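Local structure of RagA protein (Porphyromonas gingivalis, 6SLN) at residues Tyr955-Leu961 / Asn985-Ala991. The protein is a TonB-dependent receptor of the outer membrane, a plugged beta-barrel that probably imports nutrients into the periplasm. Numbering follows the deposited sequence.
Sequences YLMARNL and NSKQYVA
The guanidinium of R959 and the side-chain amide of Q988 meet side by side and nearly coplanar, their planes 16° apart. Q988 OE1 comes to the guanidinium edge and takes a hydrogen bond from R959 NE at 2.8 Å, bent and somewhat out of plane. S986 OG also lies at the guanidinium edge, in its plane, 3.8 Å from R959 NH2 and not bonded to it. N960 ND2 covers one guanidinium face, 3.6 Å above its centre. The same ND2 donates to the backbone O of S986 at 3.1 Å. R959 CG is anti to the backbone N (chi1 -178°), and the later bend at chi3 turns the guanidinium beside the Q988 amide. NH1 of R959 forms a salt bridge with D120 of the plug domain, so this side chain links the barrel wall to the plug.

The backbones run antiparallel. M957 and V990 form one hydrogen-bonded pair, with M957 N to V990 O at 2.7 Å and a nearly straight return bond from V990 N to M957 O. R959 and Q988 form the next. Between them, A958 faces Y989 in a non-hydrogen-bonded pair. M957 and V990 point the same way, and M957 CE touches V990 CG2 at 3.7 Å. On the other face, L956 CD1 rests on A991 CB at 3.6 Å. L961 CD1 approaches the Y989 ring obliquely.

These are neighbouring strands of the transmembrane barrel. Strand 951-964 pairs on its far side with 921-937, where N960 OD1 accepts from K930 NZ. Strand 986-996 pairs next with 218-230, the first barrel strand, so the last strand helps close the barrel. M957 and Q988 both touch P114 on the plug-facing side.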
loop_
_atom_site.group_PDB
_atom_site.type_symbol
_atom_site.label_atom_id
_atom_site.label_comp_id
_atom_site.label_asym_id
_atom_site.label_seq_id
_atom_site.Cartn_x
_atom_site.Cartn_y
_atom_site.Cartn_z
ATOM N N TYR A 955 22.318 36.468 -18.847
ATOM C CA TYR A 955 23.274 36.415 -17.756
ATOM C C TYR A 955 24.107 35.150 -17.844
ATOM O O TYR A 955 23.670 34.118 -18.367
ATOM C CB TYR A 955 22.605 36.474 -16.383
ATOM C CG TYR A 955 21.664 35.322 -16.067
ATOM C CD1 TYR A 955 22.142 34.095 -15.606
ATOM C CD2 TYR A 955 20.286 35.476 -16.199
ATOM C CE1 TYR A 955 21.265 33.051 -15.301
ATOM C CE2 TYR A 955 19.412 34.449 -15.895
ATOM C CZ TYR A 955 19.899 33.239 -15.450
ATOM O OH TYR A 955 19.005 32.231 -15.156
ATOM N N LEU A 956 25.310 35.250 -17.295
ATOM C CA LEU A 956 26.221 34.130 -17.126
ATOM C C LEU A 956 26.479 33.959 -15.634
ATOM O O LEU A 956 26.818 34.927 -14.944
ATOM C CB LEU A 956 27.524 34.391 -17.877
ATOM C CG LEU A 956 28.086 33.283 -18.749
ATOM C CD1 LEU A 956 26.951 32.580 -19.457
ATOM C CD2 LEU A 956 29.086 33.893 -19.732
ATOM N N MET A 957 26.319 32.740 -15.133
ATOM C CA MET A 957 26.293 32.551 -13.693
ATOM C C MET A 957 27.119 31.342 -13.271
ATOM O O MET A 957 27.155 30.322 -13.965
ATOM C CB MET A 957 24.853 32.395 -13.197
ATOM C CG MET A 957 24.734 32.633 -11.724
ATOM S SD MET A 957 23.355 31.750 -11.082
ATOM C CE MET A 957 23.882 30.112 -11.484
ATOM N N ALA A 958 27.778 31.465 -12.120
ATOM C CA ALA A 958 28.477 30.362 -11.476
ATOM C C ALA A 958 28.066 30.274 -10.008
ATOM O O ALA A 958 27.891 31.302 -9.341
ATOM C CB ALA A 958 29.999 30.537 -11.588
ATOM N N ARG A 959 27.902 29.052 -9.501
ATOM C CA ARG A 959 27.651 28.820 -8.079
ATOM C C ARG A 959 28.786 27.982 -7.514
ATOM O O ARG A 959 29.170 26.972 -8.118
ATOM C CB ARG A 959 26.310 28.111 -7.810
ATOM C CG ARG A 959 26.033 27.911 -6.293
ATOM C CD ARG A 959 24.727 27.126 -5.973
ATOM N NE ARG A 959 25.017 25.716 -5.754
ATOM C CZ ARG A 959 25.008 25.129 -4.567
ATOM N NH1 ARG A 959 24.698 25.844 -3.507
ATOM N NH2 ARG A 959 25.307 23.834 -4.440
ATOM N N ASN A 960 29.305 28.400 -6.347
ATOM C CA ASN A 960 30.457 27.758 -5.697
ATOM C C ASN A 960 31.673 27.698 -6.625
ATOM O O ASN A 960 32.411 26.711 -6.649
ATOM C CB ASN A 960 30.101 26.361 -5.187
ATOM C CG ASN A 960 29.173 26.391 -3.989
ATOM O OD1 ASN A 960 29.016 27.422 -3.333
ATOM N ND2 ASN A 960 28.549 25.252 -3.701
ATOM N N LEU A 961 31.879 28.772 -7.392
ATOM C CA LEU A 961 33.001 28.848 -8.326
ATOM C C LEU A 961 34.345 28.585 -7.649
ATOM O O LEU A 961 35.221 27.940 -8.237
ATOM C CB LEU A 961 33.008 30.223 -8.992
ATOM C CG LEU A 961 34.032 30.516 -10.075
ATOM C CD1 LEU A 961 33.977 29.455 -11.166
ATOM C CD2 LEU A 961 33.757 31.891 -10.650
ATOM N N ASN A 985 29.332 19.184 -2.222
ATOM C CA ASN A 985 28.559 20.215 -2.895
ATOM C C ASN A 985 29.105 20.411 -4.301
ATOM O O ASN A 985 30.229 20.019 -4.626
ATOM C CB ASN A 985 28.601 21.541 -2.136
ATOM C CG ASN A 985 27.599 21.593 -0.996
ATOM O OD1 ASN A 985 26.382 21.555 -1.208
ATOM N ND2 ASN A 985 28.109 21.678 0.227
ATOM N N SER A 986 28.289 21.015 -5.148
ATOM C CA SER A 986 28.599 21.072 -6.563
ATOM C C SER A 986 28.961 22.489 -6.971
ATOM O O SER A 986 28.705 23.460 -6.253
ATOM C CB SER A 986 27.419 20.576 -7.391
ATOM O OG SER A 986 26.228 21.189 -6.940
ATOM N N LYS A 987 29.579 22.578 -8.140
ATOM C CA LYS A 987 29.963 23.828 -8.782
ATOM C C LYS A 987 29.147 23.918 -10.060
ATOM O O LYS A 987 29.171 22.988 -10.875
ATOM C CB LYS A 987 31.469 23.829 -9.068
ATOM C CG LYS A 987 32.009 24.983 -9.887
ATOM C CD LYS A 987 33.531 24.904 -9.974
ATOM C CE LYS A 987 33.997 23.622 -10.665
ATOM N NZ LYS A 987 34.694 23.893 -11.956
ATOM N N GLN A 988 28.401 25.003 -10.223
ATOM C CA GLN A 988 27.522 25.154 -11.375
ATOM C C GLN A 988 27.962 26.295 -12.281
ATOM O O GLN A 988 28.353 27.369 -11.814
ATOM C CB GLN A 988 26.077 25.392 -10.948
ATOM C CG GLN A 988 25.349 24.142 -10.520
ATOM C CD GLN A 988 25.129 24.129 -9.040
ATOM O OE1 GLN A 988 24.542 25.052 -8.484
ATOM N NE2 GLN A 988 25.630 23.097 -8.378
ATOM N N TYR A 989 27.886 26.043 -13.581
ATOM C CA TYR A 989 27.912 27.079 -14.603
ATOM C C TYR A 989 26.552 27.087 -15.277
ATOM O O TYR A 989 26.096 26.051 -15.778
ATOM C CB TYR A 989 28.997 26.827 -15.647
ATOM C CG TYR A 989 30.357 26.575 -15.081
ATOM C CD1 TYR A 989 30.760 25.285 -14.761
ATOM C CD2 TYR A 989 31.245 27.615 -14.880
ATOM C CE1 TYR A 989 32.010 25.035 -14.247
ATOM C CE2 TYR A 989 32.502 27.374 -14.363
ATOM C CZ TYR A 989 32.877 26.078 -14.049
ATOM O OH TYR A 989 34.120 25.817 -13.525
ATOM N N VAL A 990 25.911 28.242 -15.296
ATOM C CA VAL A 990 24.620 28.388 -15.944
ATOM C C VAL A 990 24.670 29.602 -16.854
ATOM O O VAL A 990 25.268 30.633 -16.518
ATOM C CB VAL A 990 23.478 28.509 -14.909
ATOM C CG1 VAL A 990 22.111 28.461 -15.593
ATOM C CG2 VAL A 990 23.576 27.373 -13.889
ATOM N N ALA A 991 24.084 29.459 -18.028
ATOM C CA ALA A 991 23.737 30.598 -18.851
ATOM C C ALA A 991 22.221 30.737 -18.800
ATOM O O ALA A 991 21.501 29.742 -18.653
ATOM C CB ALA A 991 24.247 30.416 -20.287
#